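Local coordinates for SusD superfamily protein (Bacteroides fragilis, PDB 3L22) that probably takes part in capturing glycans at the bacterial outer membrane, as other members of the SusD family do, at residues 234-239 with 357-362; 297-302 with 385-390. One frame throughout, in Å; residues are numbered along the deposited sequence.

Contact 1 of 2, residues 234-239 with 357-362; sequences EDVTLI and GRSVDA. With ZN (zinc ion), chain D.
E234 and V236, in the loop between helix 217-225 and strand 249-253, meet the last turn of helix 345-359, where the E234 carboxylate and its hydrated zinc ion lie beside the carbonyls of G357 and R358. The carbonyl of G357 is reached first, and only through metal-bound water: water 2 gives its O atom a weak bond. The zinc is octahedral, with five waters and E234 OE2 at 2.3 Å as the sole protein ligand. E234 therefore binds through one oxygen; its OE1 accepts a hydrogen bond of 2.6 Å from water 1, which closes a ring through the metal. At R358 the backbone O lies 3.6 Å from E234 OE1. K297 bridges these two acceptors, making a salt bridge to the carboxylate and a hydrogen bond to the carbonyl. The R358 side chain leaves with CG opposite the backbone N (chi1 -174°), then bends at chi2 and chi3 and passes alongside V236, the two side chains crossing at a slant; V236 CG1 touches R358 CD at 3.6 Å and lies over one face of the guanidinium. V236 sits in a type I turn from D235 to L238, fixed by an Asx turn in which D235 OD1 takes the backbone N of T237 at 2.8 Å and also its OG1. The guanidinium's polar ends point elsewhere, NH2 to E388 and NH1 to E248 and P233 O. S359 ends the meeting, with OG against V236 CG1 at 3.5 Å, a packing contact. No direct hydrogen bond joins the two segments; polar links between them run chiefly through K297, with weaker help from zinc-bound water, and R358 also bonds P233 just ahead of the loop segment. The cations around E234 would be expected to favour its ionised form.

Contact 2 of 2, residues 297-302 with 385-390; sequences KRIIAF and KRLEFI. With EDO (1,2-ethanediol), chain Y; EDO (1,2-ethanediol), chain B.
R298 lays its guanidinium against two neighbouring residues of helix 374-388, L387 over a face and E388 at the edge. The CD2 of L387 stands 3.3 Å above the guanidinium plane, displaced toward the rim, and closest to R298 NH2 at 3.4 Å. The carboxylate plane of E388 is turned 50° from that of the guanidinium, and OE1 receives R298 NH1 at 2.9 Å in a salt bridge that is bent, with an N-H...O angle of 138°; the donor meets the anti side of OE1, tilted out of both planes. The bend at chi3 of R298 (-64°) swings the group into this place, while a bend at chi2 of E388 brings OE1 round. Further acidic groups complete the setting, E384 at NH1 and D296 at NH2, while E388 OE2 turns to R358 and R326. In this mainly helical SusD-family fold, the contact joins the short helix 297-302 to the C-terminal turn of helix 374-388, and F389 is where the latter abandons helical geometry. The other branch of L387 makes an apolar contact: CD1 meets I299 CD1 at 4.0 Å, the two side chains lying roughly at right angles. One turn on, the ring of F302 has A301 CB 3.5 Å above its centre, and its edge is approached by an ethanediol, probably from the crystallisation liquor, whose O1 donates to A301 O.

Overall arrangement
The two contacts lie on the same side of the chain's centre, their own centres about 9 Å apart, and their segments alternate along the sequence: 234-239, 297-302, 357-362, 385-390. Helices 345-359 and 374-388, which follow each other in the chain, supply one segment each, and the short helix 297-302 sits against both. Charged side chains of each contact bond directly to the other, and packing joins them too, S359 lying on R298 and V236 on F302. Contact 2 is buried, whereas contact 1 opens outward at its zinc-bearing carboxylate. The interleaved order thus ties together parts of the chain far apart in sequence.

Contact 1 of 2, residues 234-239 with 357-362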
# COMPACT_ATOMS: atom_id res chain seq x y z
N GLU A 234 -5.22 22.53 1.37
CA GLU A 234 -6.17 22.71 2.48
C GLU A 234 -7.46 21.86 2.36
O GLU A 234 -8.15 21.62 3.35
CB GLU A 234 -6.54 24.19 2.61
CG GLU A 234 -5.37 25.05 3.06
CD GLU A 234 -4.91 24.78 4.52
OE1 GLU A 234 -5.54 24.05 5.33
OE2 GLU A 234 -3.87 25.34 4.85
N ASP A 235 -7.80 21.48 1.14
CA ASP A 235 -9.02 20.71 0.88
C ASP A 235 -8.63 19.22 0.84
O ASP A 235 -7.97 18.77 -0.11
CB ASP A 235 -9.61 21.17 -0.46
CG ASP A 235 -10.91 20.44 -0.85
OD1 ASP A 235 -11.29 19.37 -0.33
OD2 ASP A 235 -11.58 20.96 -1.76
N VAL A 236 -9.10 18.45 1.81
CA VAL A 236 -8.76 17.01 1.89
C VAL A 236 -9.56 16.12 0.90
O VAL A 236 -9.33 14.92 0.86
CB VAL A 236 -8.97 16.48 3.32
CG1 VAL A 236 -8.12 17.32 4.32
CG2 VAL A 236 -10.48 16.46 3.71
N THR A 237 -10.51 16.69 0.14
CA THR A 237 -11.35 15.91 -0.78
C THR A 237 -10.82 15.85 -2.22
O THR A 237 -11.36 15.12 -3.05
CB THR A 237 -12.81 16.43 -0.80
OG1 THR A 237 -12.88 17.68 -1.47
CG2 THR A 237 -13.38 16.59 0.66
N LEU A 238 -9.76 16.59 -2.53
CA LEU A 238 -9.34 16.78 -3.93
C LEU A 238 -9.01 15.49 -4.65
O LEU A 238 -9.39 15.31 -5.80
CB LEU A 238 -8.16 17.74 -4.03
CG LEU A 238 -8.40 19.19 -3.63
CD1 LEU A 238 -7.02 19.89 -3.64
CD2 LEU A 238 -9.42 19.87 -4.58
N ILE A 239 -8.36 14.58 -3.96
CA ILE A 239 -7.81 13.40 -4.61
C ILE A 239 -8.86 12.34 -4.94
O ILE A 239 -8.53 11.42 -5.69
CB ILE A 239 -6.65 12.74 -3.85
CG1 ILE A 239 -7.06 12.21 -2.46
CG2 ILE A 239 -5.49 13.71 -3.71
CD1 ILE A 239 -5.94 11.40 -1.76
N GLY A 357 -2.48 19.82 11.54
CA GLY A 357 -2.90 21.21 11.31
C GLY A 357 -3.58 21.47 9.98
O GLY A 357 -4.35 22.42 9.86
N ARG A 358 -3.31 20.65 8.98
CA ARG A 358 -4.04 20.75 7.73
C ARG A 358 -5.55 20.50 7.92
O ARG A 358 -6.38 21.16 7.27
CB ARG A 358 -3.41 19.91 6.64
CG ARG A 358 -4.04 20.08 5.24
CD ARG A 358 -5.06 19.03 4.91
NE ARG A 358 -4.53 17.67 4.82
CZ ARG A 358 -4.08 17.07 3.71
NH1 ARG A 358 -4.02 17.72 2.55
NH2 ARG A 358 -3.68 15.80 3.77
N SER A 359 -5.89 19.59 8.85
CA SER A 359 -7.28 19.19 9.06
C SER A 359 -7.94 19.69 10.36
O SER A 359 -9.18 19.74 10.44
CB SER A 359 -7.37 17.66 9.00
OG SER A 359 -7.05 17.18 7.70
N VAL A 360 -7.13 20.00 11.38
CA VAL A 360 -7.61 20.32 12.74
C VAL A 360 -7.04 21.67 13.14
O VAL A 360 -5.85 21.82 13.17
CB VAL A 360 -7.15 19.25 13.79
CG1 VAL A 360 -7.56 19.64 15.24
CG2 VAL A 360 -7.73 17.83 13.45
N ASP A 361 -7.87 22.64 13.45
CA ASP A 361 -7.40 23.95 13.95
C ASP A 361 -6.65 23.87 15.29
O ASP A 361 -7.20 23.42 16.30
CB ASP A 361 -8.60 24.86 14.13
CG ASP A 361 -8.22 26.25 14.64
OD1 ASP A 361 -7.20 26.83 14.21
OD2 ASP A 361 -8.98 26.76 15.49
N ALA A 362 -5.40 24.34 15.28
CA ALA A 362 -4.48 24.19 16.40
C ALA A 362 -4.94 24.93 17.62
O ALA A 362 -4.82 24.43 18.73
CB ALA A 362 -3.08 24.65 16.02
ZN ZN D . -3.25 25.38 7.06
O HOH W 1 -5.17 24.19 7.88
O HOH W 2 -2.59 25.37 9.42
O HOH W 3 -1.24 26.42 6.36
O HOH W 4 -2.20 23.30 6.70
O HOH W 5 -4.84 27.07 7.65

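Contact 2 of 2, residues 297-302 with 385-390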
# COMPACT_ATOMS: atom_id res chain seq x y z
N LYS A 297 -11.52 18.35 9.33
CA LYS A 297 -11.89 18.26 7.89
C LYS A 297 -12.16 16.85 7.39
O LYS A 297 -13.02 16.66 6.55
CB LYS A 297 -10.80 18.90 7.01
CG LYS A 297 -10.70 20.42 7.18
CD LYS A 297 -9.69 21.01 6.16
CE LYS A 297 -9.29 22.45 6.47
NZ LYS A 297 -7.99 22.81 5.77
N ARG A 298 -11.41 15.87 7.92
CA ARG A 298 -11.54 14.49 7.55
C ARG A 298 -12.83 13.86 8.08
O ARG A 298 -13.44 13.03 7.41
CB ARG A 298 -10.32 13.73 8.03
CG ARG A 298 -9.01 14.26 7.42
CD ARG A 298 -7.78 13.83 8.17
NE ARG A 298 -7.76 14.39 9.52
CZ ARG A 298 -6.70 14.37 10.32
NH1 ARG A 298 -5.55 13.81 9.93
NH2 ARG A 298 -6.78 14.88 11.55
N ILE A 299 -13.25 14.29 9.27
CA ILE A 299 -14.50 13.87 9.88
C ILE A 299 -15.68 14.48 9.08
O ILE A 299 -16.56 13.75 8.64
CB ILE A 299 -14.54 14.23 11.39
CG1 ILE A 299 -13.41 13.49 12.15
CG2 ILE A 299 -15.94 13.97 12.02
CD1 ILE A 299 -13.32 12.00 11.96
N ILE A 300 -15.61 15.79 8.82
CA ILE A 300 -16.62 16.49 8.02
C ILE A 300 -16.74 15.82 6.65
O ILE A 300 -17.82 15.53 6.24
CB ILE A 300 -16.30 17.97 7.82
CG1 ILE A 300 -16.31 18.73 9.16
CG2 ILE A 300 -17.32 18.65 6.82
CD1 ILE A 300 -15.77 20.15 9.11
N ALA A 301 -15.61 15.52 6.00
CA ALA A 301 -15.67 15.00 4.61
C ALA A 301 -16.04 13.53 4.57
O ALA A 301 -16.81 13.12 3.71
CB ALA A 301 -14.31 15.23 3.87
N PHE A 302 -15.50 12.74 5.50
CA PHE A 302 -15.51 11.28 5.32
C PHE A 302 -16.29 10.45 6.33
O PHE A 302 -16.52 9.24 6.06
CB PHE A 302 -14.07 10.75 5.28
CG PHE A 302 -13.18 11.50 4.35
CD1 PHE A 302 -13.56 11.75 3.04
CD2 PHE A 302 -11.95 11.95 4.77
CE1 PHE A 302 -12.73 12.46 2.18
CE2 PHE A 302 -11.10 12.61 3.91
CZ PHE A 302 -11.50 12.90 2.64
N LYS A 385 -1.89 8.82 11.63
CA LYS A 385 -1.73 7.97 10.45
C LYS A 385 -3.01 7.12 10.24
O LYS A 385 -3.48 6.97 9.13
CB LYS A 385 -0.49 7.10 10.63
CG LYS A 385 -0.10 6.22 9.44
CD LYS A 385 0.82 6.93 8.49
CE LYS A 385 1.33 6.00 7.37
NZ LYS A 385 2.25 4.99 7.93
N ARG A 386 -3.60 6.62 11.32
CA ARG A 386 -4.83 5.84 11.24
C ARG A 386 -6.00 6.65 10.66
O ARG A 386 -6.76 6.15 9.80
CB ARG A 386 -5.18 5.28 12.63
CG ARG A 386 -4.26 4.17 13.09
CD ARG A 386 -4.52 3.75 14.53
NE ARG A 386 -5.78 3.04 14.64
CZ ARG A 386 -6.26 2.51 15.76
NH1 ARG A 386 -5.60 2.62 16.92
NH2 ARG A 386 -7.43 1.89 15.74
N LEU A 387 -6.12 7.90 11.10
CA LEU A 387 -7.19 8.78 10.62
C LEU A 387 -6.90 9.31 9.22
O LEU A 387 -7.74 9.24 8.34
CB LEU A 387 -7.45 9.93 11.61
CG LEU A 387 -8.50 10.99 11.23
CD1 LEU A 387 -9.87 10.32 11.00
CD2 LEU A 387 -8.62 12.10 12.27
N GLU A 388 -5.70 9.81 9.01
CA GLU A 388 -5.34 10.28 7.68
C GLU A 388 -5.51 9.20 6.59
O GLU A 388 -5.95 9.55 5.51
CB GLU A 388 -3.91 10.82 7.67
CG GLU A 388 -3.49 11.62 6.41
CD GLU A 388 -4.12 13.00 6.29
OE1 GLU A 388 -4.41 13.67 7.32
OE2 GLU A 388 -4.33 13.41 5.13
N PHE A 389 -5.16 7.93 6.88
CA PHE A 389 -5.12 6.87 5.89
C PHE A 389 -6.18 5.78 6.03
O PHE A 389 -6.08 4.70 5.44
CB PHE A 389 -3.68 6.33 5.77
CG PHE A 389 -2.79 7.36 5.22
CD1 PHE A 389 -2.87 7.69 3.87
CD2 PHE A 389 -1.98 8.12 6.05
CE1 PHE A 389 -2.08 8.71 3.36
CE2 PHE A 389 -1.22 9.14 5.53
CZ PHE A 389 -1.29 9.44 4.19
N ILE A 390 -7.25 6.12 6.74
CA ILE A 390 -8.40 5.24 6.81
C ILE A 390 -8.88 4.97 5.40
O ILE A 390 -9.09 5.88 4.60
CB ILE A 390 -9.52 5.79 7.75
CG1 ILE A 390 -10.60 4.71 7.99
CG2 ILE A 390 -10.16 7.11 7.23
CD1 ILE A 390 -11.58 5.04 9.19
C1 EDO Y . -15.44 13.43 0.14
O1 EDO Y . -16.61 14.07 0.71
C2 EDO Y . -15.42 13.21 -1.39
O2 EDO Y . -14.99 11.87 -1.72
C1 EDO B . 3.86 3.09 5.87
O1 EDO B . 2.99 4.16 5.57
C2 EDO B . 3.24 1.71 5.58
O2 EDO B . 4.22 0.77 6.11